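Local coordinates for protein octaprenyl-diphosphate synthase (Roseobacter denitrificans, PDB 4JXN) that probably makes all-trans-octaprenyl diphosphate from farnesyl diphosphate and isopentenyl diphosphate with magnesium, supplying the precursor of the side chain of isoprenoid quinones, at residues V121-Y124 / L125-R128; G73-H76 / I77-A80; A255-A259 / E260-F264; I283-L286 / H287-A290. All blocks are in the same frame, centred on the assembly; numbering follows the deposited sequence.

Interaction 1 of 4, residues V121-Y124 / L125-R128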
loop_
_atom_site.group_PDB
_atom_site.type_symbol
_atom_site.label_atom_id
_atom_site.label_comp_id
_atom_site.label_asym_id
_atom_site.label_seq_id
_atom_site.Cartn_x
_atom_site.Cartn_y
_atom_site.Cartn_z
ATOM N N VAL A 121 -5.912 7.070 2.250
ATOM C CA VAL A 121 -5.099 8.180 1.754
ATOM C C VAL A 121 -3.649 7.720 1.572
ATOM O O VAL A 121 -3.030 8.023 0.561
ATOM C CB VAL A 121 -5.184 9.415 2.677
ATOM C CG1 VAL A 121 -4.131 10.450 2.305
ATOM C CG2 VAL A 121 -6.568 10.044 2.592
ATOM N N GLY A 122 -3.119 6.991 2.551
ATOM C CA GLY A 122 -1.798 6.359 2.435
ATOM C C GLY A 122 -1.720 5.444 1.223
ATOM O O GLY A 122 -0.801 5.550 0.404
ATOM N N ASP A 123 -2.705 4.559 1.093
ATOM C CA ASP A 123 -2.780 3.658 -0.062
ATOM C C ASP A 123 -2.726 4.438 -1.362
ATOM O O ASP A 123 -2.085 4.012 -2.328
ATOM C CB ASP A 123 -4.057 2.815 -0.021
ATOM C CG ASP A 123 -4.030 1.765 1.066
ATOM O OD1 ASP A 123 -2.936 1.507 1.614
ATOM O OD2 ASP A 123 -5.101 1.196 1.375
ATOM N N TYR A 124 -3.386 5.591 -1.371
ATOM C CA TYR A 124 -3.366 6.475 -2.525
ATOM C C TYR A 124 -1.953 6.963 -2.830
ATOM O O TYR A 124 -1.533 6.992 -3.994
ATOM C CB TYR A 124 -4.319 7.675 -2.336
ATOM C CG TYR A 124 -4.318 8.622 -3.529
ATOM C CD1 TYR A 124 -4.498 8.135 -4.827
ATOM C CD2 TYR A 124 -4.113 9.997 -3.369
ATOM C CE1 TYR A 124 -4.482 8.980 -5.924
ATOM C CE2 TYR A 124 -4.099 10.851 -4.465
ATOM C CZ TYR A 124 -4.282 10.333 -5.739
ATOM O OH TYR A 124 -4.269 11.152 -6.837
ATOM N N LEU A 125 -1.217 7.330 -1.788
ATOM C CA LEU A 125 0.157 7.832 -1.970
ATOM C C LEU A 125 1.093 6.728 -2.438
ATOM O O LEU A 125 1.950 6.967 -3.298
ATOM C CB LEU A 125 0.701 8.441 -0.683
ATOM C CG LEU A 125 -0.077 9.585 -0.024
ATOM C CD1 LEU A 125 0.636 9.986 1.260
ATOM C CD2 LEU A 125 -0.266 10.790 -0.935
ATOM N N PHE A 126 0.918 5.524 -1.880
ATOM C CA PHE A 126 1.635 4.340 -2.350
ATOM C C PHE A 126 1.406 4.147 -3.846
ATOM O O PHE A 126 2.357 4.037 -4.612
ATOM C CB PHE A 126 1.174 3.055 -1.645
ATOM C CG PHE A 126 1.635 2.905 -0.218
ATOM C CD1 PHE A 126 2.876 3.375 0.214
ATOM C CD2 PHE A 126 0.835 2.208 0.696
ATOM C CE1 PHE A 126 3.282 3.193 1.534
ATOM C CE2 PHE A 126 1.239 2.025 2.012
ATOM C CZ PHE A 126 2.464 2.519 2.432
ATOM N N SER A 127 0.142 4.108 -4.256
ATOM C CA SER A 127 -0.180 3.946 -5.672
ATOM C C SER A 127 0.508 5.032 -6.495
ATOM O O SER A 127 1.105 4.748 -7.535
ATOM C CB SER A 127 -1.698 3.968 -5.903
ATOM O OG SER A 127 -2.270 5.211 -5.546
ATOM N N ARG A 128 0.446 6.273 -6.020
ATOM C CA ARG A 128 1.102 7.383 -6.712
ATOM C C ARG A 128 2.629 7.242 -6.729
ATOM O O ARG A 128 3.271 7.544 -7.738
ATOM C CB ARG A 128 0.701 8.714 -6.084
ATOM C CG ARG A 128 -0.740 9.103 -6.364
ATOM C CD ARG A 128 -0.891 9.703 -7.748
ATOM N NE ARG A 128 -2.263 9.593 -8.234
ATOM C CZ ARG A 128 -2.742 10.242 -9.292
ATOM N NH1 ARG A 128 -1.967 11.059 -10.003
ATOM N NH2 ARG A 128 -4.013 10.072 -9.642
#

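Interaction 2 of 4, residues G73-H76 / I77-A80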
loop_
_atom_site.group_PDB
_atom_site.type_symbol
_atom_site.label_atom_id
_atom_site.label_comp_id
_atom_site.label_asym_id
_atom_site.label_seq_id
_atom_site.Cartn_x
_atom_site.Cartn_y
_atom_site.Cartn_z
ATOM N N GLY A 73 19.757 13.807 -16.097
ATOM C CA GLY A 73 18.313 13.655 -16.364
ATOM C C GLY A 73 17.286 14.062 -15.309
ATOM O O GLY A 73 17.629 14.699 -14.307
ATOM N N PRO A 74 16.005 13.688 -15.530
ATOM C CA PRO A 74 14.883 14.183 -14.712
ATOM C C PRO A 74 14.352 13.245 -13.627
ATOM O O PRO A 74 13.594 13.687 -12.748
ATOM C CB PRO A 74 13.786 14.374 -15.756
ATOM C CG PRO A 74 14.031 13.266 -16.738
ATOM C CD PRO A 74 15.512 12.964 -16.723
ATOM N N PHE A 75 14.733 11.969 -13.680
ATOM C CA PHE A 75 14.040 10.941 -12.894
ATOM C C PHE A 75 14.399 10.899 -11.406
ATOM O O PHE A 75 13.625 10.377 -10.604
ATOM C CB PHE A 75 14.215 9.574 -13.555
ATOM C CG PHE A 75 13.586 9.488 -14.926
ATOM C CD1 PHE A 75 12.270 9.912 -15.135
ATOM C CD2 PHE A 75 14.300 8.988 -16.007
ATOM C CE1 PHE A 75 11.690 9.839 -16.390
ATOM C CE2 PHE A 75 13.723 8.914 -17.263
ATOM C CZ PHE A 75 12.419 9.336 -17.453
ATOM N N HIS A 76 15.553 11.454 -11.041
ATOM C CA HIS A 76 15.921 11.663 -9.628
ATOM C C HIS A 76 14.840 12.440 -8.874
ATOM O O HIS A 76 14.587 12.195 -7.688
ATOM C CB HIS A 76 17.300 12.334 -9.519
ATOM C CG HIS A 76 17.377 13.695 -10.139
ATOM N ND1 HIS A 76 17.903 14.783 -9.474
ATOM C CD2 HIS A 76 16.994 14.150 -11.356
ATOM C CE1 HIS A 76 17.844 15.845 -10.258
ATOM N NE2 HIS A 76 17.295 15.489 -11.403
ATOM N N ILE A 77 14.167 13.331 -9.598
ATOM C CA ILE A 77 13.001 14.050 -9.090
ATOM C C ILE A 77 11.834 13.095 -8.824
ATOM O O ILE A 77 11.180 13.144 -7.759
ATOM C CB ILE A 77 12.534 15.136 -10.095
ATOM C CG1 ILE A 77 13.691 16.055 -10.491
ATOM C CG2 ILE A 77 11.411 15.979 -9.503
ATOM C CD1 ILE A 77 14.374 16.719 -9.308
ATOM N N ASN A 78 11.569 12.218 -9.789
ATOM C CA ASN A 78 10.524 11.194 -9.593
ATOM C C ASN A 78 10.841 10.367 -8.355
ATOM O O ASN A 78 10.001 10.175 -7.465
ATOM C CB ASN A 78 10.415 10.251 -10.796
ATOM C CG ASN A 78 10.137 10.973 -12.108
ATOM O OD1 ASN A 78 10.541 12.116 -12.312
ATOM N ND2 ASN A 78 9.451 10.286 -13.014
ATOM N N LEU A 79 12.078 9.883 -8.303
ATOM C CA LEU A 79 12.491 8.971 -7.250
ATOM C C LEU A 79 12.472 9.607 -5.866
ATOM O O LEU A 79 12.135 8.950 -4.893
ATOM C CB LEU A 79 13.877 8.414 -7.564
ATOM C CG LEU A 79 13.902 7.535 -8.810
ATOM C CD1 LEU A 79 15.326 7.084 -9.120
ATOM C CD2 LEU A 79 12.949 6.360 -8.614
ATOM N N ALA A 80 12.851 10.875 -5.776
ATOM C CA ALA A 80 12.831 11.548 -4.489
ATOM C C ALA A 80 11.387 11.808 -4.053
ATOM O O ALA A 80 11.075 11.721 -2.873
ATOM C CB ALA A 80 13.632 12.838 -4.545
#

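Interaction 3 of 4, residues A255-A259 / E260-F264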
loop_
_atom_site.group_PDB
_atom_site.type_symbol
_atom_site.label_atom_id
_atom_site.label_comp_id
_atom_site.label_asym_id
_atom_site.label_seq_id
_atom_site.Cartn_x
_atom_site.Cartn_y
_atom_site.Cartn_z
ATOM N N ALA A 255 18.609 -6.134 29.669
ATOM C CA ALA A 255 19.680 -7.107 29.510
ATOM C C ALA A 255 20.516 -7.307 30.762
ATOM O O ALA A 255 21.182 -8.330 30.895
ATOM C CB ALA A 255 20.580 -6.702 28.349
ATOM N N LYS A 256 20.481 -6.348 31.682
ATOM C CA LYS A 256 21.242 -6.454 32.932
ATOM C C LYS A 256 20.376 -6.549 34.187
ATOM O O LYS A 256 20.882 -6.476 35.319
ATOM C CB LYS A 256 22.190 -5.270 33.023
ATOM C CG LYS A 256 23.439 -5.499 32.195
ATOM C CD LYS A 256 24.006 -4.192 31.708
ATOM C CE LYS A 256 25.445 -4.332 31.254
ATOM N NZ LYS A 256 26.022 -2.997 30.973
ATOM N N ALA A 257 19.075 -6.732 33.974
ATOM C CA ALA A 257 18.103 -6.776 35.053
ATOM C C ALA A 257 18.275 -8.030 35.901
ATOM O O ALA A 257 18.211 -9.148 35.388
ATOM C CB ALA A 257 16.688 -6.726 34.485
ATOM N N ASP A 258 18.502 -7.827 37.196
ATOM C CA ASP A 258 18.324 -8.887 38.184
ATOM C C ASP A 258 16.827 -9.168 38.367
ATOM O O ASP A 258 15.977 -8.543 37.714
ATOM C CB ASP A 258 18.974 -8.502 39.524
ATOM C CG ASP A 258 18.320 -7.284 40.177
ATOM O OD1 ASP A 258 17.277 -6.816 39.686
ATOM O OD2 ASP A 258 18.857 -6.784 41.184
ATOM N N ALA A 259 16.514 -10.099 39.264
ATOM C CA ALA A 259 15.131 -10.491 39.540
ATOM C C ALA A 259 14.258 -9.305 39.944
ATOM O O ALA A 259 13.139 -9.140 39.439
ATOM C CB ALA A 259 15.107 -11.550 40.626
ATOM N N GLU A 260 14.777 -8.488 40.856
ATOM C CA GLU A 260 14.083 -7.284 41.319
ATOM C C GLU A 260 13.721 -6.379 40.136
ATOM O O GLU A 260 12.570 -5.957 39.985
ATOM C CB GLU A 260 14.963 -6.512 42.322
ATOM C CG GLU A 260 14.219 -5.440 43.113
ATOM C CD GLU A 260 15.143 -4.408 43.743
ATOM O OE1 GLU A 260 14.864 -3.195 43.602
ATOM O OE2 GLU A 260 16.150 -4.800 44.372
ATOM N N GLU A 261 14.713 -6.105 39.291
ATOM C CA GLU A 261 14.552 -5.200 38.150
ATOM C C GLU A 261 13.718 -5.812 37.039
ATOM O O GLU A 261 12.913 -5.122 36.403
ATOM C CB GLU A 261 15.919 -4.791 37.610
ATOM C CG GLU A 261 16.708 -3.958 38.603
ATOM C CD GLU A 261 18.106 -3.621 38.138
ATOM O OE1 GLU A 261 18.375 -3.656 36.917
ATOM O OE2 GLU A 261 18.934 -3.297 39.008
ATOM N N ARG A 262 13.903 -7.109 36.810
ATOM C CA ARG A 262 13.088 -7.822 35.838
ATOM C C ARG A 262 11.601 -7.658 36.183
ATOM O O ARG A 262 10.788 -7.326 35.315
ATOM C CB ARG A 262 13.500 -9.300 35.774
ATOM C CG ARG A 262 12.978 -10.057 34.552
ATOM C CD ARG A 262 14.051 -10.961 33.940
ATOM N NE ARG A 262 14.866 -10.253 32.945
ATOM C CZ ARG A 262 16.074 -10.636 32.517
ATOM N NH1 ARG A 262 16.707 -9.901 31.603
ATOM N NH2 ARG A 262 16.662 -11.736 32.989
ATOM N N ALA A 263 11.254 -7.848 37.454
ATOM C CA ALA A 263 9.859 -7.724 37.896
ATOM C C ALA A 263 9.294 -6.368 37.549
ATOM O O ALA A 263 8.152 -6.261 37.085
ATOM C CB ALA A 263 9.746 -7.981 39.391
ATOM N N PHE A 264 10.100 -5.328 37.759
ATOM C CA PHE A 264 9.730 -3.987 37.331
ATOM C C PHE A 264 9.550 -3.910 35.800
ATOM O O PHE A 264 8.616 -3.275 35.324
ATOM C CB PHE A 264 10.783 -2.968 37.778
ATOM C CG PHE A 264 10.487 -1.564 37.327
ATOM C CD1 PHE A 264 9.569 -0.787 38.021
ATOM C CD2 PHE A 264 11.105 -1.027 36.209
ATOM C CE1 PHE A 264 9.281 0.501 37.613
ATOM C CE2 PHE A 264 10.823 0.257 35.794
ATOM C CZ PHE A 264 9.907 1.024 36.497
#

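Interaction 4 of 4, residues I283-L286 / H287-A290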
loop_
_atom_site.group_PDB
_atom_site.type_symbol
_atom_site.label_atom_id
_atom_site.label_comp_id
_atom_site.label_asym_id
_atom_site.label_seq_id
_atom_site.Cartn_x
_atom_site.Cartn_y
_atom_site.Cartn_z
ATOM N N ILE A 283 14.368 5.548 34.431
ATOM C CA ILE A 283 15.515 6.397 34.089
ATOM C C ILE A 283 16.710 6.113 35.007
ATOM O O ILE A 283 17.852 6.064 34.556
ATOM C CB ILE A 283 15.134 7.904 34.117
ATOM C CG1 ILE A 283 14.198 8.228 32.942
ATOM C CG2 ILE A 283 16.367 8.799 34.040
ATOM C CD1 ILE A 283 13.567 9.602 32.995
ATOM N N ALA A 284 16.446 5.941 36.297
ATOM C CA ALA A 284 17.489 5.551 37.246
ATOM C C ALA A 284 18.176 4.237 36.833
ATOM O O ALA A 284 19.393 4.119 36.919
ATOM C CB ALA A 284 16.901 5.412 38.645
ATOM N N LEU A 285 17.376 3.250 36.417
ATOM C CA LEU A 285 17.887 1.955 35.974
ATOM C C LEU A 285 18.714 2.089 34.689
ATOM O O LEU A 285 19.712 1.390 34.522
ATOM C CB LEU A 285 16.749 0.935 35.786
ATOM C CG LEU A 285 15.958 0.577 37.054
ATOM C CD1 LEU A 285 14.838 -0.398 36.742
ATOM C CD2 LEU A 285 16.868 0.032 38.144
ATOM N N LEU A 286 18.323 3.004 33.806
ATOM C CA LEU A 286 19.099 3.257 32.578
ATOM C C LEU A 286 20.463 3.742 32.949
ATOM O O LEU A 286 21.471 3.231 32.435
ATOM C CB LEU A 286 18.455 4.317 31.673
ATOM C CG LEU A 286 17.097 3.981 31.058
ATOM C CD1 LEU A 286 16.660 5.067 30.084
ATOM C CD2 LEU A 286 17.144 2.630 30.370
ATOM N N HIS A 287 20.493 4.740 33.835
ATOM C CA HIS A 287 21.765 5.334 34.274
ATOM C C HIS A 287 22.603 4.312 35.037
ATOM O O HIS A 287 23.796 4.158 34.774
ATOM C CB HIS A 287 21.533 6.596 35.116
ATOM C CG HIS A 287 20.984 7.743 34.330
ATOM N ND1 HIS A 287 21.625 8.259 33.226
ATOM C CD2 HIS A 287 19.840 8.453 34.466
ATOM C CE1 HIS A 287 20.907 9.246 32.722
ATOM N NE2 HIS A 287 19.818 9.383 33.456
ATOM N N LYS A 288 21.952 3.588 35.941
ATOM C CA LYS A 288 22.582 2.535 36.745
ATOM C C LYS A 288 23.369 1.585 35.871
ATOM O O LYS A 288 24.449 1.148 36.243
ATOM C CB LYS A 288 21.497 1.755 37.491
ATOM C CG LYS A 288 21.975 0.703 38.473
ATOM C CD LYS A 288 20.770 -0.055 39.025
ATOM C CE LYS A 288 21.148 -1.050 40.111
ATOM N NZ LYS A 288 22.115 -2.088 39.653
ATOM N N HIS A 289 22.817 1.283 34.700
ATOM C CA HIS A 289 23.386 0.294 33.807
ATOM C C HIS A 289 24.085 0.892 32.590
ATOM O O HIS A 289 24.318 0.176 31.622
ATOM C CB HIS A 289 22.275 -0.655 33.328
ATOM C CG HIS A 289 21.701 -1.504 34.411
ATOM N ND1 HIS A 289 22.481 -2.289 35.232
ATOM C CD2 HIS A 289 20.421 -1.705 34.801
ATOM C CE1 HIS A 289 21.706 -2.931 36.086
ATOM N NE2 HIS A 289 20.453 -2.594 35.846
ATOM N N ALA A 290 24.390 2.187 32.633
ATOM C CA ALA A 290 25.057 2.905 31.533
ATOM C C ALA A 290 24.341 2.747 30.185
ATOM O O ALA A 290 24.973 2.673 29.133
ATOM C CB ALA A 290 26.514 2.455 31.421
#

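Interaction 1 of 4, residues V121-Y124 / L125-R128
Phe-126 N bonds to Gly-122 O at 2.9 Å and Ser-127 N to Asp-123 O, both close to straight, so residues 121-128 form two regular turns of helix 116-134. Arg-128 N closes the next turn on Tyr-124 O. Ser-127 OG also approaches this carbonyl, but its 2.5 Å to Tyr-124 O is too short to be taken at face value. The Tyr-124 ring swings out along the helix, and Arg-128, one turn on, lies across it. Arg-128 CG rests over one ring face, 4.0 Å from the centroid, in a CH-pi contact offset toward the rim. Its chain bends at chi2 (-80°), which brings the guanidinium to the phenol end. There the two planes stand 65° apart, and Tyr-124 OH lies over a guanidinium face, 2.9 Å from Arg-128 NE, at an angle too poor for a hydrogen bond. With a serine in place of Arg-128, the Tyr-124 ring face would probably lose the CG that covers it, and Tyr-124 OH the guanidinium beside it. This helix belongs to the all-helical isoprenoid synthase fold and helps form the dimer interface. Asp-123 OD2 accepts from His-93 of the second subunit. On another side of the helix, Asp-123 OD1 lies at the edge of the Phe-126 ring, 3.9 Å from CD2.

Interaction 2 of 4, residues G73-H76 / I77-A80
His-76 and Ile-77 run side by side in the same direction, with the end of the isoleucine over one face of the imidazole. Ile-77 CD1 lies 3.9 Å from the ring centroid and 17° off the normal, a CH-pi contact. His-76 CG stands between its backbone N and carbonyl carbon (chi1 62°), which folds the ring back beside the start of the helix. Phe-75 and Asn-78 make the second pair. They also point the same way, but their ring and amide planes are nearly perpendicular, at 89°. Asn-78 ND2 comes to the ring edge, 3.5 Å from Phe-75 CD1. Pro-74 CG covers one face of the same ring. The chain enters helix 75-94 here, and Leu-79 N bonds to Phe-75 O at 2.8 Å. Ile-77 N bonds to Pro-74 O at 3.2 Å. The His-76 ring also meets Tyr-71 and, edge-to-face, His-67. With an alanine here, Ile-77 CD1 would probably lose the ring face it packs on, and Tyr-71 and His-67 their partner. The imidazole face is thus packed by an aliphatic methyl, while the Asn-78 amide nitrogen meets the Phe-75 ring at its edge and so does not point a donor at the pi face.

Interaction 3 of 4, residues A255-A259 / E260-F264
Asp-258 turns its carboxylate back over the first turn of helix 259-270, because CG lies between the backbone N and the carbonyl carbon (chi1 64°) and chi2 is only 8°. That points OD1 at Glu-261 N, from which it accepts a hydrogen bond at 2.7 Å, nearly straight at 164°. Asp-258 is the N-cap of the helix. Its carbonyl starts the backbone bonding of the helix, Arg-262 N to Asp-258 O 2.7 Å. The Glu-261 side chain crosses that of Asp-258 at about a right angle, with CG 3.1 Å from Asp-258 OD1. Its extended chain carries the carboxylate past the cap, and OE1 bonds to His-289, just past the end of helix 278-288. Ala-257 CB packs against Glu-261 CB, 3.8 Å away. The Arg-262 chain is bent at chi2 and chi3, which sets one guanidinium face over Ala-257 O. The contact lies at the surface, where a loop leads into the helix. Asp-258 OD1 and Glu-261 OE2 are only 3.9 Å apart, two like charges. Glu-261 OE2 also has a long, weak ion pair with Lys-288 NZ. That lysine, the positive end of the helix dipole and the N-H of Glu-261 probably offset the repulsion and favour a charged Asp-258.

Interaction 4 of 4, residues I283-L286 / H287-A290
His-287 packs its imidazole back against Ile-283, one turn earlier in helix 278-288. Its CB lies 3.7 Å from Ala-284 O. CG comes next, 3.6 Å from Ile-283 O. CD2 then faces both that carbonyl and the isoleucine branch, 3.1 Å from Ile-283 O and 3.5 Å from Ile-283 CG2. At the tip, NE2 is also 3.5 Å from Ile-283 CG2. The two side chains lie alongside each other and point the same way. Ile-283 CG2 is placed there by standing anti to its backbone N, while CG1 leads off elsewhere. The backbone bonds His-287 N to Ile-283 O and Lys-288 N to Ala-284 O continue the helix. The helix then stops in a Schellman motif. Ala-290, with a positive phi of 54°, is its C-prime residue. Ala-290 N bonds to His-287 O, and Ala-291 N turns back to Leu-286 O. His-289 N still reaches Leu-285 O at 3.1 Å, with a weak second bond to Leu-286 O. Lys-288 runs out straight as far as CE, and its CD touches Leu-285 CD2 as well as one face of the His-289 ring. On the buried side, Leu-285 packs on Phe-264 and Trp-265 of helix 259-270.

How the interactions relate
Along the chain the order is interaction 2, interaction 1, interaction 3, interaction 4. Interactions 1 and 2 lie on successive helices, 116-134 and 75-94, with centres about 19 Å apart and no touch between them. Interactions 3 and 4 sit at the far end of the molecule, their centres at least 42 Å from those of the first two. These two do touch, with centres about 12 Å apart, through the acid of one and the histidine of the other. The two pairs thus mark separate regions of one helical subunit. The first reaches the dimer interface through interaction 1. The second joins two peripheral helices, 259-270 and 278-288, that pack on each other.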